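Long-range contacts in metallo-beta-lactamase domain-containing protein (Enterococcus faecalis, PDB 2AZ4), which binds two zinc ions in a metallo-beta-lactamase fold and may act as an RNA-binding exonuclease, although its function has not been established: residues His85-Leu90 with Ile153-Ile158; Pro109-Lys114 with Glu143-Asn148; Val160-Val165 with Ser173-Arg178; Pro397-Pro402 with Glu417-Glu422. All coordinates share one frame; numbering follows the deposited sequence.

Interaction 1: His85-Leu90 with Ile153-Ile158; sequences HTAVFL and IKVGEI
The side chains of His85, Ala87 and Phe89 point from one face of strand 85-89 toward strand 152-155 and its turn, so two different sheets of the metallo-beta-lactamase fold meet here face to face. The imidazole of His85 lies over the turn backbone: Gly156 CA sits 4.1 Å from the ring centroid, 25° off the normal and displaced toward the rim, a CH-pi contact. Gly156 takes a positive phi (53°) in the type II' turn Val155-Ile158. Val155 is forked between two neighbours. Its CG1, anti to the backbone N (chi1 174°), reaches His85 CB at 3.9 Å, while CG2 meets the methyl Ala87 CB at 3.7 Å. The Phe89 ring, swung beside its own backbone N, crosses Ile153 obliquely and offers its edge, with CZ 4.1 Å from Ile153 CB. Val155 CG2 also lies near that edge, at 4.4 Å from Phe89 CZ. Tyr111 meets the Phe89 ring, and Ile32 touches both Phe89 and Val155. No hydrogen bond links the two segments; the backbone polar groups of Ala87 pair with strand 30-34 and those of Val155 close the turn. This contact between the layers therefore rests on apolar packing and a CH-pi approach, passing from an exposed histidine to a buried aromatic edge.

Interaction 2: Pro109-Lys114 with Glu143-Asn148; sequences PLYTLK and EMIGLN
Four backbone hydrogen bonds pair strand 110-113 with strand 145-147 in parallel, joining the two strands of a beta-alpha-beta unit whose helix is 114-123. Ile145 N donates to Leu110 O at 2.8 Å, nearly along the C=O axis. Thr112 N reaches Ile145 O from above the carbonyl plane in a longer bond of 3.3 Å. Leu147 N then donates to Thr112 O within that carbonyl's plane, and Lys114 N meets a lone pair of Leu147 O at 2.9 Å. Softer CA-H...O contacts run beside them, as from Met144 CA to Leu110 O.

Water joins both ends. One molecule accepts from Leu110 N and donates weakly to Glu143 O; another accepts from Lys114 NZ at 2.7 Å and donates to Leu147 O, which is thus gripped twice.

Among the apolar contacts, the Tyr111 ring runs alongside Ile145, with Tyr111 CE1 3.5 Å from Ile145 CD1. Leu147 CD1 crosses to Tyr111 CD1 at 3.9 Å. Leu110 CD2 lies alongside Met144 CG at 3.6 Å, and Thr112 CG2 touches Met144 SD. Gly146, with no side chain, lets Lys114 come close: their CA atoms are 3.6 Å apart.

Thr112 OG1 is hydrogen-bonded to Leu90 O, two residues before the zinc ligand His92. The edge strand is held by backbone hydrogen bonds together with apolar packing, while Thr112 ties the neighbouring strand to the chain that leads into the metal site.

Interaction 3: Val160-Val165 with Ser173-Arg178; sequences VEIVPV and SALLIR
Two reciprocal pairs of backbone hydrogen bonds close the antiparallel beta hairpin of strands 158-164 and 173-179, part of the metallo-beta-lactamase fold. Glu161 N to Leu176 O is almost straight, 2.8 Å with 174° at the hydrogen, and Leu176 N returns a bond to Glu161 O. Val163 and Ala174 repeat this exchange, Ala174 N approaching Val163 O nearly along the C=O axis at 2.7 Å. At the outer end a water donates to Glu161 OE1 and accepts from Arg178 NE at 2.8 Å, bridging groups of opposite charge; OE2 of the same carboxylate forms a salt bridge with Lys206. Ser173 OG is hydrogen-bonded to Ser91 O, next to the zinc ligand His92.

On the face of Glu161 and Val163, Leu176 lies alongside the extended Glu161 chain and crosses Val163 obliquely, its CG 4.0 Å from Val163 CG2. Helix 197-207 covers this face, Phe203 touching Ala174 and Val165. The opposite face carries Val160, Leu175 and Ile177 onto strand 30-34, and Ile162 toward Leu113 and Leu147; there Val160 CG1 touches Leu175 CB at 4.2 Å. Just beyond the hairpin's inner end, His167 binds zinc. Ile162 CG1, anti to its backbone N (chi1 -175°), passes 3.4 Å from Ser173 OG.

Interaction 4: Pro397-Pro402 with Glu417-Glu422; sequences PQVLVP and ERILPE
A short parallel pairing adds the edge strand 417-418 to strand 399-403 at one margin of a mixed sheet of the metallo-beta-lactamase fold, just before the zinc ligand His404. Three backbone hydrogen bonds set the register. Glu417 N donates to Gln398 O at 2.8 Å in the carbonyl plane; Leu400 N meets Glu417 O from above the Glu417 carbonyl plane, at 3.0 Å; and Ile419 N reaches Leu400 O nearly along its C=O axis. Glu417 O also accepts from Asn413 ND2, so two donors grip it. The bent Glu417 side chain turns back on its own strand, where OE1 takes Arg418 N at 3.3 Å through its anti lone pair.

Val399 CG1, anti to its backbone N, lies 3.9 Å from Ile419 CD1, the two side chains crossing at an angle. Arg418 lies on the other face with Leu400: its CG, anti to the backbone N, passes 3.4 Å from Leu400 O, and the chain then bends so that NH1 hydrogen-bonds Glu409 O and Leu411 O. Further along, the contact becomes proline packing. Pro402 CG touches Leu420 CD2 at 3.9 Å, while Phe11 of strand 7-13 packs on both Val401 and Pro421. Val401 CG1, anti to its backbone N (chi1 -174°), crosses the Pro421 ring obliquely and ends 3.6 Å from Pro421 CG.

Interaction 3 is the most buried of the four and stands nearest the zinc site; interactions 1, 2 and 4 are partly buried. Interaction 2 pairs neighbours within one mixed sheet, interactions 3 and 4 pair neighbours within the other, antiparallel and parallel respectively, and interaction 1 spans the two sheets. Hydrogen bonds accordingly define 2, 3 and 4, whereas 1 is apolar and CH-pi. Probable backbone hydrogen bonds join Val88 O to Tyr111 N between 1 and 2 and Ile153 O to Val160 N between 1 and 3, and Ile162 packs against Leu113 and Leu147 between 2 and 3. Interaction 4 stands apart, about 9 Å from interaction 3 between nearest atoms, at the far margin of their shared sheet.

Interaction 1: His85-Leu90 with Ile153-Ile158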
loop_
_atom_site.group_PDB
_atom_site.type_symbol
_atom_site.label_atom_id
_atom_site.label_comp_id
_atom_site.label_asym_id
_atom_site.label_seq_id
_atom_site.Cartn_x
_atom_site.Cartn_y
_atom_site.Cartn_z
ATOM N N HIS A 85 -7.313 -26.939 4.982
ATOM C CA HIS A 85 -7.813 -25.551 5.087
ATOM C C HIS A 85 -6.683 -24.590 4.769
ATOM O O HIS A 85 -5.633 -24.641 5.401
ATOM C CB HIS A 85 -8.338 -25.244 6.500
ATOM C CG HIS A 85 -9.298 -26.266 7.031
ATOM N ND1 HIS A 85 -10.634 -26.284 6.689
ATOM C CD2 HIS A 85 -9.118 -27.300 7.891
ATOM C CE1 HIS A 85 -11.231 -27.296 7.298
ATOM N NE2 HIS A 85 -10.335 -27.923 8.036
ATOM N N THR A 86 -6.905 -23.721 3.777
ATOM C CA THR A 86 -5.894 -22.786 3.327
ATOM C C THR A 86 -6.584 -21.456 3.119
ATOM O O THR A 86 -7.734 -21.421 2.665
ATOM C CB THR A 86 -5.265 -23.235 1.984
ATOM O OG1 THR A 86 -4.759 -24.583 2.093
ATOM C CG2 THR A 86 -4.132 -22.279 1.577
ATOM N N ALA A 87 -5.894 -20.361 3.439
ATOM C CA ALA A 87 -6.421 -19.031 3.123
ATOM C C ALA A 87 -5.306 -18.019 3.041
ATOM O O ALA A 87 -4.230 -18.202 3.638
ATOM C CB ALA A 87 -7.450 -18.583 4.191
ATOM N N VAL A 88 -5.578 -16.918 2.341
ATOM C CA VAL A 88 -4.573 -15.893 2.165
ATOM C C VAL A 88 -5.193 -14.576 2.617
ATOM O O VAL A 88 -6.357 -14.304 2.349
ATOM C CB VAL A 88 -4.023 -15.788 0.686
ATOM C CG1 VAL A 88 -3.044 -14.617 0.523
ATOM C CG2 VAL A 88 -3.338 -17.056 0.232
ATOM N N PHE A 89 -4.389 -13.763 3.290
ATOM C CA PHE A 89 -4.827 -12.459 3.769
ATOM C C PHE A 89 -3.967 -11.386 3.158
ATOM O O PHE A 89 -2.757 -11.590 2.908
ATOM C CB PHE A 89 -4.764 -12.406 5.305
ATOM C CG PHE A 89 -5.697 -13.349 5.968
ATOM C CD1 PHE A 89 -6.929 -12.902 6.447
ATOM C CD2 PHE A 89 -5.370 -14.695 6.112
ATOM C CE1 PHE A 89 -7.823 -13.796 7.064
ATOM C CE2 PHE A 89 -6.258 -15.607 6.715
ATOM C CZ PHE A 89 -7.494 -15.156 7.180
ATOM N N LEU A 90 -4.574 -10.221 2.946
ATOM C CA LEU A 90 -3.892 -9.109 2.318
ATOM C C LEU A 90 -4.019 -7.863 3.204
ATOM O O LEU A 90 -5.120 -7.348 3.405
ATOM C CB LEU A 90 -4.513 -8.899 0.927
ATOM C CG LEU A 90 -4.121 -7.818 -0.040
ATOM C CD1 LEU A 90 -2.599 -7.737 -0.274
ATOM C CD2 LEU A 90 -4.911 -8.001 -1.360
ATOM N N ILE A 153 -11.703 -14.490 11.155
ATOM C CA ILE A 153 -11.849 -15.618 10.236
ATOM C C ILE A 153 -11.205 -16.830 10.875
ATOM O O ILE A 153 -10.107 -16.728 11.434
ATOM C CB ILE A 153 -11.179 -15.330 8.856
ATOM C CG1 ILE A 153 -11.788 -14.078 8.177
ATOM C CG2 ILE A 153 -11.236 -16.547 7.921
ATOM C CD1 ILE A 153 -13.337 -14.095 7.986
ATOM N N LYS A 154 -11.881 -17.975 10.751
ATOM C CA LYS A 154 -11.406 -19.264 11.219
ATOM C C LYS A 154 -10.996 -20.174 10.069
ATOM O O LYS A 154 -11.785 -20.454 9.164
ATOM C CB LYS A 154 -12.486 -19.939 12.054
ATOM C CG LYS A 154 -12.600 -19.298 13.424
ATOM C CD LYS A 154 -13.965 -19.490 14.041
ATOM C CE LYS A 154 -13.981 -19.038 15.509
ATOM N NZ LYS A 154 -13.774 -17.548 15.704
ATOM N N VAL A 155 -9.734 -20.586 10.088
ATOM C CA VAL A 155 -9.161 -21.427 9.038
ATOM C C VAL A 155 -8.670 -22.626 9.825
ATOM O O VAL A 155 -7.620 -22.554 10.479
ATOM C CB VAL A 155 -7.985 -20.708 8.321
ATOM C CG1 VAL A 155 -7.273 -21.632 7.319
ATOM C CG2 VAL A 155 -8.475 -19.426 7.639
ATOM N N GLY A 156 -9.454 -23.705 9.801
ATOM C CA GLY A 156 -9.259 -24.809 10.743
ATOM C C GLY A 156 -9.241 -24.252 12.157
ATOM O O GLY A 156 -10.121 -23.485 12.542
ATOM N N GLU A 157 -8.208 -24.604 12.913
ATOM C CA GLU A 157 -8.064 -24.113 14.273
ATOM C C GLU A 157 -7.229 -22.837 14.379
ATOM O O GLU A 157 -6.867 -22.422 15.478
ATOM C CB GLU A 157 -7.497 -25.212 15.160
ATOM C CG GLU A 157 -8.500 -26.315 15.420
ATOM C CD GLU A 157 -8.006 -27.286 16.486
ATOM O OE1 GLU A 157 -7.877 -26.873 17.670
ATOM O OE2 GLU A 157 -7.748 -28.459 16.132
ATOM N N ILE A 158 -6.914 -22.221 13.241
ATOM C CA ILE A 158 -6.310 -20.898 13.235
ATOM C C ILE A 158 -7.382 -19.816 13.190
ATOM O O ILE A 158 -8.281 -19.844 12.352
ATOM C CB ILE A 158 -5.349 -20.670 12.031
ATOM C CG1 ILE A 158 -4.434 -21.865 11.809
ATOM C CG2 ILE A 158 -4.540 -19.386 12.235
ATOM C CD1 ILE A 158 -3.567 -21.726 10.564
#

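Interaction 2: Pro109-Lys114 with Glu143-Asn148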
loop_
_atom_site.group_PDB
_atom_site.type_symbol
_atom_site.label_atom_id
_atom_site.label_comp_id
_atom_site.label_asym_id
_atom_site.label_seq_id
_atom_site.Cartn_x
_atom_site.Cartn_y
_atom_site.Cartn_z
ATOM N N PRO A 109 -9.531 -19.055 -0.711
ATOM C CA PRO A 109 -10.069 -17.727 -0.408
ATOM C C PRO A 109 -9.008 -16.700 -0.082
ATOM O O PRO A 109 -7.982 -17.027 0.521
ATOM C CB PRO A 109 -10.947 -17.964 0.817
ATOM C CG PRO A 109 -10.393 -19.246 1.458
ATOM C CD PRO A 109 -9.942 -20.063 0.284
ATOM N N LEU A 110 -9.308 -15.451 -0.425
ATOM C CA LEU A 110 -8.407 -14.321 -0.255
ATOM C C LEU A 110 -9.200 -13.261 0.511
ATOM O O LEU A 110 -10.275 -12.816 0.057
ATOM C CB LEU A 110 -7.939 -13.782 -1.612
ATOM C CG LEU A 110 -7.094 -12.484 -1.652
ATOM C CD1 LEU A 110 -5.802 -12.672 -0.884
ATOM C CD2 LEU A 110 -6.777 -12.050 -3.099
ATOM N N TYR A 111 -8.669 -12.887 1.680
ATOM C CA TYR A 111 -9.378 -12.052 2.651
ATOM C C TYR A 111 -8.682 -10.720 2.770
ATOM O O TYR A 111 -7.455 -10.637 2.797
ATOM C CB TYR A 111 -9.447 -12.702 4.052
ATOM C CG TYR A 111 -10.258 -13.974 4.131
ATOM C CD1 TYR A 111 -11.658 -13.934 4.239
ATOM C CD2 TYR A 111 -9.638 -15.211 4.078
ATOM C CE1 TYR A 111 -12.399 -15.077 4.302
ATOM C CE2 TYR A 111 -10.359 -16.374 4.141
ATOM C CZ TYR A 111 -11.737 -16.303 4.259
ATOM O OH TYR A 111 -12.449 -17.446 4.316
ATOM N N THR A 112 -9.468 -9.667 2.870
ATOM C CA THR A 112 -8.898 -8.358 3.035
ATOM C C THR A 112 -10.000 -7.451 3.568
ATOM O O THR A 112 -11.149 -7.848 3.556
ATOM C CB THR A 112 -8.259 -7.834 1.709
ATOM O OG1 THR A 112 -7.394 -6.742 2.018
ATOM C CG2 THR A 112 -9.311 -7.397 0.680
ATOM N N LEU A 113 -9.675 -6.264 4.071
ATOM C CA LEU A 113 -10.775 -5.380 4.419
ATOM C C LEU A 113 -11.463 -4.942 3.124
ATOM O O LEU A 113 -10.809 -4.777 2.089
ATOM C CB LEU A 113 -10.331 -4.180 5.250
ATOM C CG LEU A 113 -9.886 -4.486 6.698
ATOM C CD1 LEU A 113 -9.446 -3.222 7.362
ATOM C CD2 LEU A 113 -10.977 -5.187 7.559
ATOM N N LYS A 114 -12.781 -4.771 3.183
ATOM C CA LYS A 114 -13.568 -4.408 2.000
ATOM C C LYS A 114 -13.058 -3.173 1.237
ATOM O O LYS A 114 -13.124 -3.155 0.008
ATOM C CB LYS A 114 -15.075 -4.306 2.333
ATOM C CG LYS A 114 -15.467 -3.143 3.208
ATOM C CD LYS A 114 -16.927 -3.269 3.690
ATOM C CE LYS A 114 -17.308 -2.151 4.675
ATOM N NZ LYS A 114 -16.594 -2.302 6.001
ATOM N N GLU A 143 -11.255 -12.814 -7.154
ATOM C CA GLU A 143 -12.192 -12.598 -6.043
ATOM C C GLU A 143 -11.456 -12.275 -4.732
ATOM O O GLU A 143 -10.415 -12.885 -4.437
ATOM C CB GLU A 143 -13.074 -13.844 -5.826
ATOM C CG GLU A 143 -13.956 -14.218 -7.012
ATOM C CD GLU A 143 -14.759 -15.507 -6.807
ATOM O OE1 GLU A 143 -14.646 -16.145 -5.738
ATOM O OE2 GLU A 143 -15.516 -15.871 -7.735
ATOM N N MET A 144 -12.005 -11.325 -3.968
ATOM C CA MET A 144 -11.567 -11.037 -2.599
ATOM C C MET A 144 -12.813 -11.032 -1.726
ATOM O O MET A 144 -13.842 -10.475 -2.113
ATOM C CB MET A 144 -10.879 -9.651 -2.512
ATOM C CG MET A 144 -9.454 -9.635 -3.109
ATOM S SD MET A 144 -8.684 -8.032 -3.107
ATOM C CE MET A 144 -9.010 -7.533 -4.777
ATOM N N ILE A 145 -12.724 -11.654 -0.555
ATOM C CA ILE A 145 -13.782 -11.546 0.459
ATOM C C ILE A 145 -13.508 -10.290 1.269
ATOM O O ILE A 145 -12.593 -10.264 2.106
ATOM C CB ILE A 145 -13.848 -12.786 1.341
ATOM C CG1 ILE A 145 -14.200 -14.010 0.481
ATOM C CG2 ILE A 145 -14.922 -12.634 2.437
ATOM C CD1 ILE A 145 -13.946 -15.347 1.187
ATOM N N GLY A 146 -14.270 -9.233 0.971
ATOM C CA GLY A 146 -14.158 -7.965 1.682
ATOM C C GLY A 146 -14.763 -8.135 3.069
ATOM O O GLY A 146 -15.918 -8.592 3.206
ATOM N N LEU A 147 -13.965 -7.806 4.087
ATOM C CA LEU A 147 -14.344 -7.940 5.495
ATOM C C LEU A 147 -14.479 -6.570 6.169
ATOM O O LEU A 147 -14.049 -5.556 5.625
ATOM C CB LEU A 147 -13.276 -8.757 6.255
ATOM C CG LEU A 147 -13.017 -10.178 5.759
ATOM C CD1 LEU A 147 -11.849 -10.779 6.571
ATOM C CD2 LEU A 147 -14.316 -11.053 5.858
ATOM N N ASN A 148 -15.106 -6.570 7.339
ATOM C CA ASN A 148 -15.298 -5.401 8.157
ATOM C C ASN A 148 -14.187 -5.312 9.193
ATOM O O ASN A 148 -13.511 -6.288 9.494
ATOM C CB ASN A 148 -16.678 -5.473 8.860
ATOM C CG ASN A 148 -17.829 -5.580 7.876
ATOM O OD1 ASN A 148 -18.670 -6.486 7.965
ATOM N ND2 ASN A 148 -17.876 -4.658 6.937
HETATM O O HOH W 1 -11.717 -15.282 -2.430
HETATM O O HOH W 2 -13.960 -2.803 6.418
#

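Interaction 3: Val160-Val165 with Ser173-Arg178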
loop_
_atom_site.group_PDB
_atom_site.type_symbol
_atom_site.label_atom_id
_atom_site.label_comp_id
_atom_site.label_asym_id
_atom_site.label_seq_id
_atom_site.Cartn_x
_atom_site.Cartn_y
_atom_site.Cartn_z
ATOM N N VAL A 160 -7.970 -15.666 12.842
ATOM C CA VAL A 160 -7.276 -14.477 12.345
ATOM C C VAL A 160 -8.210 -13.295 12.493
ATOM O O VAL A 160 -9.315 -13.294 11.940
ATOM C CB VAL A 160 -6.839 -14.614 10.858
ATOM C CG1 VAL A 160 -6.049 -13.372 10.389
ATOM C CG2 VAL A 160 -6.039 -15.893 10.620
ATOM N N GLU A 161 -7.774 -12.307 13.254
ATOM C CA GLU A 161 -8.502 -11.058 13.375
ATOM C C GLU A 161 -7.856 -9.999 12.493
ATOM O O GLU A 161 -6.638 -9.765 12.572
ATOM C CB GLU A 161 -8.545 -10.561 14.820
ATOM C CG GLU A 161 -9.549 -9.386 15.022
ATOM C CD GLU A 161 -9.713 -8.981 16.480
ATOM O OE1 GLU A 161 -9.370 -9.798 17.356
ATOM O OE2 GLU A 161 -10.197 -7.846 16.751
ATOM N N ILE A 162 -8.674 -9.349 11.660
ATOM C CA ILE A 162 -8.168 -8.324 10.747
ATOM C C ILE A 162 -8.461 -6.937 11.314
ATOM O O ILE A 162 -9.605 -6.511 11.440
ATOM C CB ILE A 162 -8.687 -8.530 9.299
ATOM C CG1 ILE A 162 -8.048 -7.532 8.339
ATOM C CG2 ILE A 162 -10.212 -8.501 9.248
ATOM C CD1 ILE A 162 -8.044 -8.012 6.875
ATOM N N VAL A 163 -7.409 -6.225 11.651
ATOM C CA VAL A 163 -7.562 -5.049 12.490
ATOM C C VAL A 163 -7.074 -3.863 11.692
ATOM O O VAL A 163 -5.966 -3.924 11.199
ATOM C CB VAL A 163 -6.673 -5.204 13.770
ATOM C CG1 VAL A 163 -6.731 -3.944 14.637
ATOM C CG2 VAL A 163 -7.113 -6.451 14.603
ATOM N N PRO A 164 -7.865 -2.774 11.611
ATOM C CA PRO A 164 -7.477 -1.576 10.857
ATOM C C PRO A 164 -6.293 -0.877 11.500
ATOM O O PRO A 164 -6.185 -0.793 12.746
ATOM C CB PRO A 164 -8.722 -0.690 10.923
ATOM C CG PRO A 164 -9.404 -1.119 12.221
ATOM C CD PRO A 164 -9.196 -2.607 12.234
ATOM N N VAL A 165 -5.421 -0.380 10.644
ATOM C CA VAL A 165 -4.222 0.272 11.067
ATOM C C VAL A 165 -4.036 1.523 10.204
ATOM O O VAL A 165 -4.481 1.541 9.063
ATOM C CB VAL A 165 -3.106 -0.775 10.962
ATOM C CG1 VAL A 165 -2.115 -0.505 9.853
ATOM C CG2 VAL A 165 -2.578 -1.165 12.333
ATOM N N SER A 173 -4.608 -2.890 7.123
ATOM C CA SER A 173 -4.861 -3.690 8.317
ATOM C C SER A 173 -3.614 -4.433 8.806
ATOM O O SER A 173 -2.591 -4.504 8.090
ATOM C CB SER A 173 -5.966 -4.699 8.044
ATOM O OG SER A 173 -5.542 -5.633 7.061
ATOM N N ALA A 174 -3.717 -4.934 10.037
ATOM C CA ALA A 174 -2.759 -5.832 10.669
ATOM C C ALA A 174 -3.515 -7.117 11.013
ATOM O O ALA A 174 -4.763 -7.152 10.999
ATOM C CB ALA A 174 -2.201 -5.189 11.935
ATOM N N LEU A 175 -2.781 -8.191 11.288
ATOM C CA LEU A 175 -3.435 -9.468 11.563
ATOM C C LEU A 175 -3.062 -9.902 12.965
ATOM O O LEU A 175 -1.881 -9.824 13.345
ATOM C CB LEU A 175 -3.008 -10.534 10.541
ATOM C CG LEU A 175 -3.124 -10.195 9.042
ATOM C CD1 LEU A 175 -2.616 -11.372 8.239
ATOM C CD2 LEU A 175 -4.599 -9.867 8.634
ATOM N N LEU A 176 -4.063 -10.320 13.743
ATOM C CA LEU A 176 -3.811 -10.948 15.026
ATOM C C LEU A 176 -4.166 -12.406 14.832
ATOM O O LEU A 176 -5.313 -12.735 14.519
ATOM C CB LEU A 176 -4.669 -10.359 16.145
ATOM C CG LEU A 176 -4.594 -8.874 16.487
ATOM C CD1 LEU A 176 -5.484 -8.663 17.678
ATOM C CD2 LEU A 176 -3.211 -8.459 16.815
ATOM N N ILE A 177 -3.180 -13.269 15.019
ATOM C CA ILE A 177 -3.309 -14.683 14.657
ATOM C C ILE A 177 -3.247 -15.605 15.878
ATOM O O ILE A 177 -2.281 -15.573 16.624
ATOM C CB ILE A 177 -2.213 -15.053 13.621
ATOM C CG1 ILE A 177 -2.382 -14.203 12.356
ATOM C CG2 ILE A 177 -2.244 -16.570 13.258
ATOM C CD1 ILE A 177 -1.045 -13.862 11.653
ATOM N N ARG A 178 -4.273 -16.423 16.080
ATOM C CA ARG A 178 -4.246 -17.345 17.200
ATOM C C ARG A 178 -4.407 -18.796 16.774
ATOM O O ARG A 178 -5.252 -19.111 15.931
ATOM C CB ARG A 178 -5.300 -16.962 18.248
ATOM C CG ARG A 178 -4.933 -15.677 18.972
ATOM C CD ARG A 178 -6.000 -15.326 19.966
ATOM N NE ARG A 178 -6.306 -13.901 19.965
ATOM C CZ ARG A 178 -5.818 -13.014 20.828
ATOM N NH1 ARG A 178 -4.967 -13.389 21.776
ATOM N NH2 ARG A 178 -6.182 -11.743 20.727
HETATM O O HOH W 3 -7.128 -12.028 18.074
#

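Interaction 4: Pro397-Pro402 with Glu417-Glu422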
loop_
_atom_site.group_PDB
_atom_site.type_symbol
_atom_site.label_atom_id
_atom_site.label_comp_id
_atom_site.label_asym_id
_atom_site.label_seq_id
_atom_site.Cartn_x
_atom_site.Cartn_y
_atom_site.Cartn_z
ATOM N N PRO A 397 6.255 -6.841 22.979
ATOM C CA PRO A 397 6.257 -8.169 22.386
ATOM C C PRO A 397 7.271 -9.076 23.106
ATOM O O PRO A 397 8.350 -8.620 23.483
ATOM C CB PRO A 397 6.705 -7.900 20.944
ATOM C CG PRO A 397 7.585 -6.707 21.050
ATOM C CD PRO A 397 6.920 -5.855 22.103
ATOM N N GLN A 398 6.898 -10.341 23.303
ATOM C CA GLN A 398 7.787 -11.306 23.922
ATOM C C GLN A 398 8.959 -11.570 22.988
ATOM O O GLN A 398 10.120 -11.634 23.419
ATOM C CB GLN A 398 7.030 -12.584 24.246
ATOM C CG GLN A 398 5.924 -12.406 25.286
ATOM C CD GLN A 398 5.098 -13.655 25.467
ATOM O OE1 GLN A 398 5.634 -14.732 25.687
ATOM N NE2 GLN A 398 3.780 -13.521 25.356
ATOM N N VAL A 399 8.643 -11.718 21.702
ATOM C CA VAL A 399 9.640 -11.879 20.657
ATOM C C VAL A 399 9.287 -10.945 19.502
ATOM O O VAL A 399 8.138 -10.907 19.050
ATOM C CB VAL A 399 9.705 -13.329 20.114
ATOM C CG1 VAL A 399 10.837 -13.447 19.104
ATOM C CG2 VAL A 399 9.888 -14.373 21.253
ATOM N N LEU A 400 10.284 -10.200 19.037
ATOM C CA LEU A 400 10.139 -9.265 17.920
ATOM C C LEU A 400 10.839 -9.826 16.691
ATOM O O LEU A 400 11.998 -10.271 16.780
ATOM C CB LEU A 400 10.758 -7.915 18.315
ATOM C CG LEU A 400 10.486 -6.529 17.687
ATOM C CD1 LEU A 400 11.747 -5.927 17.120
ATOM C CD2 LEU A 400 9.286 -6.415 16.715
ATOM N N VAL A 401 10.146 -9.807 15.542
ATOM C CA VAL A 401 10.752 -10.195 14.278
ATOM C C VAL A 401 10.713 -9.029 13.277
ATOM O O VAL A 401 9.660 -8.794 12.680
ATOM C CB VAL A 401 9.999 -11.414 13.632
ATOM C CG1 VAL A 401 10.734 -11.914 12.376
ATOM C CG2 VAL A 401 9.812 -12.518 14.613
ATOM N N PRO A 402 11.831 -8.281 13.098
ATOM C CA PRO A 402 11.798 -7.283 12.035
ATOM C C PRO A 402 11.644 -7.916 10.649
ATOM O O PRO A 402 12.266 -8.955 10.349
ATOM C CB PRO A 402 13.159 -6.590 12.156
ATOM C CG PRO A 402 13.593 -6.866 13.597
ATOM C CD PRO A 402 13.110 -8.238 13.833
ATOM N N GLU A 417 12.847 -10.845 23.508
ATOM C CA GLU A 417 13.856 -11.330 22.580
ATOM C C GLU A 417 13.605 -10.821 21.160
ATOM O O GLU A 417 12.598 -10.150 20.897
ATOM C CB GLU A 417 13.936 -12.865 22.620
ATOM C CG GLU A 417 14.949 -13.425 23.640
ATOM C CD GLU A 417 16.419 -13.346 23.170
ATOM O OE1 GLU A 417 16.686 -12.893 22.017
ATOM O OE2 GLU A 417 17.314 -13.753 23.963
ATOM N N ARG A 418 14.545 -11.118 20.268
ATOM C CA ARG A 418 14.455 -10.724 18.876
ATOM C C ARG A 418 14.982 -11.827 17.974
ATOM O O ARG A 418 15.960 -12.503 18.317
ATOM C CB ARG A 418 15.241 -9.440 18.632
ATOM C CG ARG A 418 15.114 -8.903 17.218
ATOM C CD ARG A 418 15.851 -7.600 17.080
ATOM N NE ARG A 418 17.297 -7.781 17.118
ATOM C CZ ARG A 418 18.183 -6.788 17.010
ATOM N NH1 ARG A 418 17.775 -5.534 16.857
ATOM N NH2 ARG A 418 19.483 -7.050 17.049
ATOM N N ILE A 419 14.321 -11.999 16.826
ATOM C CA ILE A 419 14.763 -12.912 15.776
ATOM C C ILE A 419 14.892 -12.133 14.481
ATOM O O ILE A 419 13.940 -11.469 14.058
ATOM C CB ILE A 419 13.746 -14.058 15.540
ATOM C CG1 ILE A 419 13.726 -15.008 16.737
ATOM C CG2 ILE A 419 14.080 -14.815 14.242
ATOM C CD1 ILE A 419 12.608 -16.027 16.706
ATOM N N LEU A 420 16.067 -12.206 13.865
ATOM C CA LEU A 420 16.298 -11.622 12.564
ATOM C C LEU A 420 16.213 -12.763 11.562
ATOM O O LEU A 420 17.127 -13.595 11.490
ATOM C CB LEU A 420 17.662 -10.942 12.491
ATOM C CG LEU A 420 17.975 -9.860 13.533
ATOM C CD1 LEU A 420 19.367 -9.329 13.321
ATOM C CD2 LEU A 420 16.963 -8.726 13.517
ATOM N N PRO A 421 15.109 -12.813 10.788
ATOM C CA PRO A 421 14.842 -13.984 9.953
ATOM C C PRO A 421 15.659 -13.986 8.671
ATOM O O PRO A 421 16.086 -12.932 8.183
ATOM C CB PRO A 421 13.348 -13.860 9.639
ATOM C CG PRO A 421 13.079 -12.392 9.655
ATOM C CD PRO A 421 14.066 -11.776 10.644
ATOM N N GLU A 422 15.893 -15.178 8.141
ATOM C CA GLU A 422 16.426 -15.278 6.799
ATOM C C GLU A 422 15.415 -15.988 5.902
ATOM O O GLU A 422 14.479 -16.621 6.381
ATOM C CB GLU A 422 17.798 -15.963 6.777
ATOM C CG GLU A 422 17.790 -17.434 7.098
ATOM C CD GLU A 422 19.206 -18.007 7.229
ATOM O OE1 GLU A 422 19.389 -19.204 6.897
ATOM O OE2 GLU A 422 20.127 -17.258 7.653
#